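Local coordinates for polysaccharide deacetylase-like protein (Bacillus anthracis, PDB 4V33), which binds zinc and is a putative polysaccharide deacetylase, one of two required for osmotic stability and cell shape maintenance in this bacterium, at residues S248-M253 with F259-H264; K209-A214 with A230-I235; K78-R81 with G85-T88. All coordinates share one frame; numbering follows the deposited sequence. Where two conformers were deposited one is given.

Contact 1 of 3, residues S248-M253 with F259-H264; sequences SDIKEM and FSMQSH. With ZN (zinc ion), chain D.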
loop_
_atom_site.group_PDB
_atom_site.type_symbol
_atom_site.label_atom_id
_atom_site.label_comp_id
_atom_site.label_asym_id
_atom_site.label_seq_id
_atom_site.Cartn_x
_atom_site.Cartn_y
_atom_site.Cartn_z
ATOM N N SER A 248 7.611 -26.461 -0.064
ATOM C CA SER A 248 6.752 -26.607 1.109
ATOM C C SER A 248 6.725 -25.342 1.970
ATOM O O SER A 248 5.676 -24.993 2.512
ATOM C CB SER A 248 7.130 -27.841 1.938
ATOM O OG SER A 248 8.448 -27.747 2.441
ATOM N N ASP A 249 7.862 -24.653 2.087
ATOM C CA ASP A 249 7.910 -23.384 2.824
ATOM C C ASP A 249 6.976 -22.369 2.183
ATOM O O ASP A 249 6.190 -21.706 2.858
ATOM C CB ASP A 249 9.317 -22.773 2.813
ATOM C CG ASP A 249 10.308 -23.544 3.654
ATOM O OD1 ASP A 249 9.892 -24.270 4.576
ATOM O OD2 ASP A 249 11.519 -23.408 3.390
ATOM N N ILE A 250 7.090 -22.230 0.868
ATOM C CA ILE A 250 6.269 -21.276 0.138
ATOM C C ILE A 250 4.784 -21.596 0.293
ATOM O O ILE A 250 3.966 -20.701 0.497
ATOM C CB ILE A 250 6.667 -21.244 -1.349
ATOM C CG1 ILE A 250 8.030 -20.565 -1.491
ATOM C CG2 ILE A 250 5.613 -20.516 -2.175
ATOM C CD1 ILE A 250 8.645 -20.710 -2.870
ATOM N N LYS A 251 4.437 -22.875 0.206
ATOM C CA LYS A 251 3.039 -23.261 0.340
ATOM C C LYS A 251 2.510 -22.936 1.738
ATOM O O LYS A 251 1.389 -22.461 1.884
ATOM C CB LYS A 251 2.841 -24.734 -0.028
ATOM C CG LYS A 251 2.840 -24.976 -1.541
ATOM C CD LYS A 251 2.800 -26.461 -1.880
ATOM C CE LYS A 251 2.390 -26.699 -3.330
ATOM N NZ LYS A 251 3.286 -26.009 -4.302
ATOM N N GLU A 252 3.331 -23.150 2.760
ATOM C CA GLU A 252 2.940 -22.805 4.123
ATOM C C GLU A 252 2.730 -21.292 4.259
ATOM O O GLU A 252 1.750 -20.835 4.857
ATOM C CB GLU A 252 4.000 -23.295 5.111
ATOM C CG GLU A 252 3.610 -23.206 6.570
ATOM C CD GLU A 252 4.644 -23.848 7.484
ATOM O OE1 GLU A 252 5.498 -24.609 6.982
ATOM O OE2 GLU A 252 4.599 -23.593 8.704
ATOM N N MET A 253 3.646 -20.518 3.691
ATOM C CA MET A 253 3.579 -19.062 3.777
ATOM C C MET A 253 2.349 -18.521 3.062
ATOM O O MET A 253 1.656 -17.644 3.574
ATOM C CB MET A 253 4.845 -18.443 3.186
ATOM C CG MET A 253 6.077 -18.691 4.033
ATOM S SD MET A 253 7.619 -18.404 3.145
ATOM C CE MET A 253 7.686 -16.622 3.195
ATOM N N PHE A 259 1.525 -14.449 3.437
ATOM C CA PHE A 259 2.435 -14.027 2.385
ATOM C C PHE A 259 1.841 -13.937 0.992
ATOM O O PHE A 259 1.058 -14.786 0.568
ATOM C CB PHE A 259 3.682 -14.911 2.355
ATOM C CG PHE A 259 4.736 -14.480 3.325
ATOM C CD1 PHE A 259 4.706 -14.924 4.633
ATOM C CD2 PHE A 259 5.747 -13.609 2.934
ATOM C CE1 PHE A 259 5.667 -14.514 5.545
ATOM C CE2 PHE A 259 6.710 -13.192 3.841
ATOM C CZ PHE A 259 6.670 -13.658 5.150
ATOM N N SER A 260 2.245 -12.878 0.303
ATOM C CA SER A 260 2.051 -12.752 -1.133
ATOM C C SER A 260 3.408 -13.053 -1.767
ATOM O O SER A 260 4.391 -12.370 -1.489
ATOM C CB SER A 260 1.630 -11.329 -1.467
ATOM O OG SER A 260 1.520 -11.143 -2.866
ATOM N N MET A 261 3.463 -14.083 -2.607
ATOM C CA MET A 261 4.733 -14.539 -3.168
ATOM C C MET A 261 4.891 -13.963 -4.566
ATOM O O MET A 261 4.133 -14.293 -5.477
ATOM C CB MET A 261 4.773 -16.069 -3.199
ATOM C CG MET A 261 6.132 -16.677 -3.537
ATOM S SD MET A 261 7.356 -16.467 -2.219
ATOM C CE MET A 261 6.307 -16.745 -0.828
ATOM N N GLN A 262 5.863 -13.076 -4.717
ATOM C CA GLN A 262 6.031 -12.320 -5.946
ATOM C C GLN A 262 7.441 -12.540 -6.490
ATOM O O GLN A 262 8.195 -13.344 -5.945
ATOM C CB GLN A 262 5.721 -10.839 -5.683
ATOM C CG GLN A 262 4.298 -10.615 -5.124
ATOM C CD GLN A 262 3.224 -11.055 -6.109
ATOM O OE1 GLN A 262 3.382 -10.903 -7.323
ATOM N NE2 GLN A 262 2.129 -11.618 -5.592
ATOM N N SER A 263 7.789 -11.842 -7.564
ATOM C CA SER A 263 8.995 -12.174 -8.330
ATOM C C SER A 263 10.229 -11.330 -8.005
ATOM O O SER A 263 10.125 -10.126 -7.816
ATOM C CB SER A 263 8.685 -12.031 -9.820
ATOM O OG SER A 263 9.823 -12.330 -10.620
ATOM N N HIS A 264 11.401 -11.963 -7.992
ATOM C CA HIS A 264 12.673 -11.227 -7.939
ATOM C C HIS A 264 13.506 -11.616 -9.159
ATOM O O HIS A 264 14.732 -11.620 -9.095
ATOM C CB HIS A 264 13.442 -11.540 -6.641
ATOM C CG HIS A 264 14.364 -10.446 -6.173
ATOM N ND1 HIS A 264 14.369 -9.175 -6.706
ATOM C CD2 HIS A 264 15.294 -10.437 -5.185
ATOM C CE1 HIS A 264 15.276 -8.437 -6.081
ATOM N NE2 HIS A 264 15.856 -9.182 -5.157
HETATM ZN ZN ZN D . 17.816 -9.172 -4.248
HETATM O O HOH W 1 19.384 -9.006 -2.957
#
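M253 sets its terminal methyl over the face of the F259 ring: CE sits 3.4 Å from the ring centroid, 3° off the normal, in a CH-pi contact almost exactly over the middle. The bend at chi3 (78°) turns CE onto the ring and leaves the sulfur further out, with SD 4.9 Å from the same centroid in a looser Met-aromatic contact. Nearer the backbones, M253 CB lies 3.8 Å from F259 CB, and the F259 amide N donates to M253 O over 3.2 Å from above the carbonyl plane. That oxygen also accepts from S256 OG, so two donors grip the end of the helix segment as the chain turns into the strand. One turn back, I250 meets M261 at about a right angle, CG2 to CE 4.1 Å; the M261 chain, bent at chi2 and chi3, brings its methyl back between I250 and M253. Helix 247-255 and strand 259-263 are the second half of a beta-alpha-beta unit that starts at strand 230-234, part of the barrel-like parallel sheet of the polysaccharide deacetylase fold. L288 and T292 of helix 277-292 close over M261, while A230 packs against F259. On the side of the strand turned from the helix, Q262 NE2 donates to S260 OG over 2.8 Å, and Q262 OE1 accepts the amides of I297 and A298, which fixes the amide's rotation. S260 OG is also bonded to E188. Just past the strand's end, H264 binds the zinc ion through NE2 at 2.2 Å. D206, H268 and a water join it there, the Asp-His-His set of this deacetylase family.

Contact 2 of 3, residues K209-A214 with A230-I235; sequences KNNMNA and ATEYMI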
loop_
_atom_site.group_PDB
_atom_site.type_symbol
_atom_site.label_atom_id
_atom_site.label_comp_id
_atom_site.label_asym_id
_atom_site.label_seq_id
_atom_site.Cartn_x
_atom_site.Cartn_y
_atom_site.Cartn_z
ATOM N N LYS A 209 15.890 -18.899 3.002
ATOM C CA LYS A 209 15.269 -19.838 3.925
ATOM C C LYS A 209 14.978 -19.174 5.268
ATOM O O LYS A 209 13.945 -19.440 5.900
ATOM C CB LYS A 209 16.196 -21.038 4.135
ATOM C CG LYS A 209 15.667 -22.103 5.079
ATOM C CD LYS A 209 14.590 -22.916 4.407
ATOM C CE LYS A 209 14.389 -24.260 5.094
ATOM N NZ LYS A 209 13.465 -25.106 4.294
ATOM N N ASN A 210 15.876 -18.289 5.696
ATOM C CA ASN A 210 15.696 -17.631 6.990
ATOM C C ASN A 210 14.447 -16.758 7.060
ATOM O O ASN A 210 14.030 -16.369 8.144
ATOM C CB ASN A 210 16.948 -16.832 7.401
ATOM C CG ASN A 210 17.260 -15.692 6.446
ATOM O OD1 ASN A 210 16.401 -14.868 6.131
ATOM N ND2 ASN A 210 18.498 -15.654 5.961
ATOM N N ASN A 211 13.834 -16.465 5.918
ATOM C CA ASN A 211 12.590 -15.703 5.951
ATOM C C ASN A 211 11.452 -16.486 6.613
ATOM O O ASN A 211 10.431 -15.909 6.988
ATOM C CB ASN A 211 12.191 -15.211 4.557
ATOM C CG ASN A 211 13.010 -14.002 4.097
ATOM O OD1 ASN A 211 12.630 -13.318 3.157
ATOM N ND2 ASN A 211 14.133 -13.741 4.754
ATOM N N MET A 212 11.634 -17.792 6.792
ATOM C CA MET A 212 10.707 -18.550 7.636
ATOM C C MET A 212 10.692 -18.018 9.074
ATOM O O MET A 212 9.684 -18.151 9.769
ATOM C CB MET A 212 11.010 -20.052 7.614
ATOM C CG MET A 212 10.673 -20.727 6.287
ATOM S SD MET A 212 8.906 -20.679 5.905
ATOM C CE MET A 212 8.299 -22.001 6.951
ATOM N N ASN A 213 11.794 -17.413 9.517
ATOM C CA ASN A 213 11.803 -16.749 10.827
ATOM C C ASN A 213 10.844 -15.564 10.865
ATOM O O ASN A 213 10.149 -15.355 11.864
ATOM C CB ASN A 213 13.206 -16.266 11.200
ATOM C CG ASN A 213 14.178 -17.408 11.410
ATOM O OD1 ASN A 213 13.799 -18.490 11.861
ATOM N ND2 ASN A 213 15.443 -17.170 11.080
ATOM N N ALA A 214 10.812 -14.786 9.781
ATOM C CA ALA A 214 9.879 -13.668 9.683
ATOM C C ALA A 214 8.442 -14.168 9.686
ATOM O O ALA A 214 7.585 -13.616 10.366
ATOM C CB ALA A 214 10.156 -12.840 8.434
ATOM N N ALA A 230 2.626 -9.811 4.186
ATOM C CA ALA A 230 3.897 -9.339 3.663
ATOM C C ALA A 230 4.140 -9.902 2.277
ATOM O O ALA A 230 3.504 -10.879 1.880
ATOM C CB ALA A 230 5.054 -9.747 4.601
ATOM N N THR A 231 5.061 -9.275 1.554
ATOM C CA THR A 231 5.432 -9.709 0.205
ATOM C C THR A 231 6.836 -10.305 0.225
ATOM O O THR A 231 7.756 -9.721 0.793
ATOM C CB THR A 231 5.431 -8.516 -0.761
ATOM O OG1 THR A 231 4.106 -7.970 -0.837
ATOM C CG2 THR A 231 5.884 -8.936 -2.157
ATOM N N GLU A 232 6.989 -11.475 -0.389
ATOM C CA GLU A 232 8.297 -12.084 -0.563
ATOM C C GLU A 232 8.611 -12.025 -2.044
ATOM O O GLU A 232 7.831 -12.518 -2.855
ATOM C CB GLU A 232 8.267 -13.547 -0.117
ATOM C CG GLU A 232 9.573 -14.302 -0.387
ATOM C CD GLU A 232 10.680 -13.849 0.534
ATOM O OE1 GLU A 232 10.512 -14.022 1.765
ATOM O OE2 GLU A 232 11.695 -13.308 0.037
ATOM N N TYR A 233 9.733 -11.409 -2.399
ATOM C CA TYR A 233 10.164 -11.392 -3.789
ATOM C C TYR A 233 11.179 -12.514 -3.986
ATOM O O TYR A 233 12.328 -12.406 -3.575
ATOM C CB TYR A 233 10.805 -10.057 -4.128
ATOM C CG TYR A 233 9.910 -8.828 -4.114
ATOM C CD1 TYR A 233 8.962 -8.615 -5.111
ATOM C CD2 TYR A 233 10.069 -7.846 -3.136
ATOM C CE1 TYR A 233 8.176 -7.462 -5.125
ATOM C CE2 TYR A 233 9.298 -6.693 -3.141
ATOM C CZ TYR A 233 8.369 -6.504 -4.145
ATOM O OH TYR A 233 7.619 -5.356 -4.161
ATOM N N MET A 234 10.739 -13.592 -4.625
ATOM C CA MET A 234 11.507 -14.827 -4.723
ATOM C C MET A 234 12.395 -14.854 -5.961
ATOM O O MET A 234 11.922 -14.583 -7.072
ATOM C CB MET A 234 10.521 -16.002 -4.800
ATOM C CG MET A 234 11.166 -17.377 -4.875
ATOM S SD MET A 234 11.676 -17.902 -3.225
ATOM C CE MET A 234 13.293 -18.607 -3.582
ATOM N N ILE A 235 13.679 -15.170 -5.782
ATOM C CA ILE A 235 14.529 -15.497 -6.927
ATOM C C ILE A 235 14.043 -16.860 -7.399
ATOM O O ILE A 235 14.262 -17.864 -6.728
ATOM C CB ILE A 235 16.021 -15.537 -6.546
ATOM C CG1 ILE A 235 16.482 -14.135 -6.132
ATOM C CG2 ILE A 235 16.863 -16.029 -7.742
ATOM C CD1 ILE A 235 17.833 -14.134 -5.406
#
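E232 reaches from strand 230-234 to N211 on helix 211-221, and this one pair makes the contact. Along the strand, A230 first ties the backbone to its neighbour through S260 and I258, and T231 does so on the other flank with V202 and F204. T231 CG2 lies 3.9 Å above the ring of Y233, over its centre. Between these two, E232 faces N211. CG stands anti to the backbone N (chi1 175°) and the chain bends at chi2, swinging the carboxylate up to the amide with OE1 2.6 Å from N211 OD1. The two flat groups are turned 38° apart, and OE1 also lies 3.5 Å from N211 CB. N211 is held from behind: ND2 donates to H150 O and, weakly, to N210 OD1 at 2.9 Å, which sets the amide's rotation and presents OD1 to the acid. E232 OE2 has a further, weak bond from the amide of G207, in the loop that follows the zinc ligand D206. Y233, the next residue, sends its hydroxyl to the opposite side of the strand, where it bonds weakly to T322 OG1, and I235, beyond the strand, packs on H268, another zinc ligand. F204 of strand 199-206 touches both N211 and E232, while F259 and M261 of strand 259-263 touch the E232 side chain low down, around CB and CG. M253 of helix 247-255 also touches E232. Strand 199-206, helix 211-221 and strand 230-234 form one beta-alpha-beta unit of the deacetylase domain.

Contact 3 of 3, residues K78-R81 with G85-T88; sequences KIWR and GKET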
loop_
_atom_site.group_PDB
_atom_site.type_symbol
_atom_site.label_atom_id
_atom_site.label_comp_id
_atom_site.label_asym_id
_atom_site.label_seq_id
_atom_site.Cartn_x
_atom_site.Cartn_y
_atom_site.Cartn_z
ATOM N N LYS A 78 -22.934 14.530 4.753
ATOM C CA LYS A 78 -22.459 13.569 5.735
ATOM C C LYS A 78 -21.131 13.032 5.223
ATOM O O LYS A 78 -21.058 12.500 4.114
ATOM C CB LYS A 78 -23.448 12.418 5.920
ATOM C CG LYS A 78 -22.987 11.400 6.965
ATOM C CD LYS A 78 -23.860 10.150 6.974
ATOM C CE LYS A 78 -25.254 10.463 7.469
ATOM N NZ LYS A 78 -26.090 9.223 7.592
ATOM N N ILE A 79 -20.088 13.190 6.025
ATOM C CA ILE A 79 -18.743 12.860 5.572
ATOM C C ILE A 79 -18.041 12.001 6.605
ATOM O O ILE A 79 -18.139 12.248 7.815
ATOM C CB ILE A 79 -17.909 14.132 5.313
ATOM C CG1 ILE A 79 -18.618 15.024 4.290
ATOM C CG2 ILE A 79 -16.505 13.773 4.827
ATOM C CD1 ILE A 79 -17.868 16.295 3.946
ATOM N N TRP A 80 -17.350 10.975 6.120
ATOM C CA TRP A 80 -16.504 10.166 6.980
ATOM C C TRP A 80 -15.312 9.640 6.210
ATOM O O TRP A 80 -15.335 9.553 4.982
ATOM C CB TRP A 80 -17.280 9.001 7.595
ATOM C CG TRP A 80 -17.696 7.918 6.642
ATOM C CD1 TRP A 80 -17.058 6.729 6.421
ATOM C CD2 TRP A 80 -18.869 7.901 5.822
ATOM N NE1 TRP A 80 -17.755 5.983 5.501
ATOM C CE2 TRP A 80 -18.871 6.679 5.120
ATOM C CE3 TRP A 80 -19.917 8.804 5.609
ATOM C CZ2 TRP A 80 -19.878 6.338 4.217
ATOM C CZ3 TRP A 80 -20.917 8.463 4.712
ATOM C CH2 TRP A 80 -20.886 7.241 4.027
ATOM N N ARG A 81 -14.266 9.284 6.944
ATOM C CA ARG A 81 -13.119 8.626 6.336
ATOM C C ARG A 81 -13.419 7.155 6.227
ATOM O O ARG A 81 -13.759 6.522 7.222
ATOM C CB ARG A 81 -11.898 8.779 7.224
ATOM C CG ARG A 81 -11.290 10.126 7.174
ATOM C CD ARG A 81 -9.990 10.184 7.944
ATOM N NE ARG A 81 -8.904 9.435 7.317
ATOM C CZ ARG A 81 -8.374 8.325 7.821
ATOM N NH1 ARG A 81 -8.844 7.820 8.950
ATOM N NH2 ARG A 81 -7.372 7.718 7.199
ATOM N N GLY A 85 -14.615 4.292 9.206
ATOM C CA GLY A 85 -15.951 3.716 9.227
ATOM C C GLY A 85 -17.067 4.743 9.256
ATOM O O GLY A 85 -16.930 5.824 9.834
ATOM N N LYS A 86 -18.192 4.387 8.647
ATOM C CA LYS A 86 -19.344 5.279 8.569
ATOM C C LYS A 86 -19.889 5.674 9.941
ATOM O O LYS A 86 -20.494 6.737 10.097
ATOM C CB LYS A 86 -20.449 4.642 7.725
ATOM C CG LYS A 86 -21.598 5.584 7.407
ATOM C CD LYS A 86 -22.637 4.908 6.527
ATOM C CE LYS A 86 -23.728 5.888 6.133
ATOM N NZ LYS A 86 -24.766 5.233 5.288
ATOM N N GLU A 87 -19.671 4.826 10.938
ATOM C CA GLU A 87 -20.146 5.128 12.282
ATOM C C GLU A 87 -19.504 6.401 12.841
ATOM O O GLU A 87 -20.046 7.015 13.767
ATOM C CB GLU A 87 -19.892 3.938 13.217
ATOM C CG GLU A 87 -18.419 3.586 13.414
ATOM C CD GLU A 87 -17.843 2.684 12.323
ATOM O OE1 GLU A 87 -18.513 2.448 11.291
ATOM O OE2 GLU A 87 -16.702 2.206 12.508
ATOM N N THR A 88 -18.354 6.793 12.287
ATOM C CA THR A 88 -17.636 7.976 12.763
ATOM C C THR A 88 -18.017 9.256 12.021
ATOM O O THR A 88 -17.436 10.311 12.270
ATOM C CB THR A 88 -16.103 7.812 12.656
ATOM O OG1 THR A 88 -15.710 7.788 11.277
ATOM C CG2 THR A 88 -15.636 6.542 13.369
HETATM O O HOH W 2 -26.561 7.464 5.700
HETATM O O HOH W 3 -14.541 9.870 9.869
#
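A lysine chain stretched over a tryptophan face joins W80, on strand 74-81, to K86 in the loop that leads to strand 90-94, at the partly buried end of a beta hairpin. The W80 side chain takes the position between its backbone N and carbonyl carbon (chi1 69°), which raises the indole beside the loop. K86 CA lies 3.5 Å from the centroid of the five-membered ring and 10° off its normal, a CH-pi contact. From there the extended K86 chain runs across to the six-membered ring, CB 3.7 Å from W80 CE2 and CE 3.8 Å from W80 CH2. Beyond the ring K86 NZ forms a salt bridge with E120 of strand 115-124, the strand on the other side of 74-81. K78 NZ shares that carboxylate, though only through a long, weak ion pair. A water bridges the two lysines, accepting from K78 NZ at 2.6 Å and from K86 NZ at 2.9 Å. The loop is closed at its base by G85 N donating to R81 O over 3.1 Å, nearly in line with the C=O bond. R81 itself turns to D84 and to R114 O. G85 O accepts twice from T88, from its amide N and from OG1 at 2.7 Å, which shapes the 3-10 turn 86-88. A second water accepts from R81 N and donates to T88 OG1 at 2.8 Å, linking the turn back to the strand. The five-residue alpha-turn from R81 to G85, followed at once by the 3-10 turn, makes a connection between adjacent antiparallel strands of a four-stranded sheet, consistent with a fibronectin type III domain.

Contacts 1 and 2 belong to the buried core of the deacetylase domain and lie side by side, their centres about 7 Å apart. Strands 230-234 and 259-263 are parallel neighbours, joined by a probable hydrogen bond from Q262 N to E232 O, and a salt bridge from K209 to D249 ties the segment 209-214 to helix 247-255. Yet contact 1 is chiefly apolar, methionine on phenylalanine, whereas contact 2 is one buried polar pair. Contact 3 stands apart, about 37 Å from either by centres, across the chain's centre in the all-antiparallel sheet. More exposed, it relies on aliphatic lysine over indole, with charges and waters at its rim.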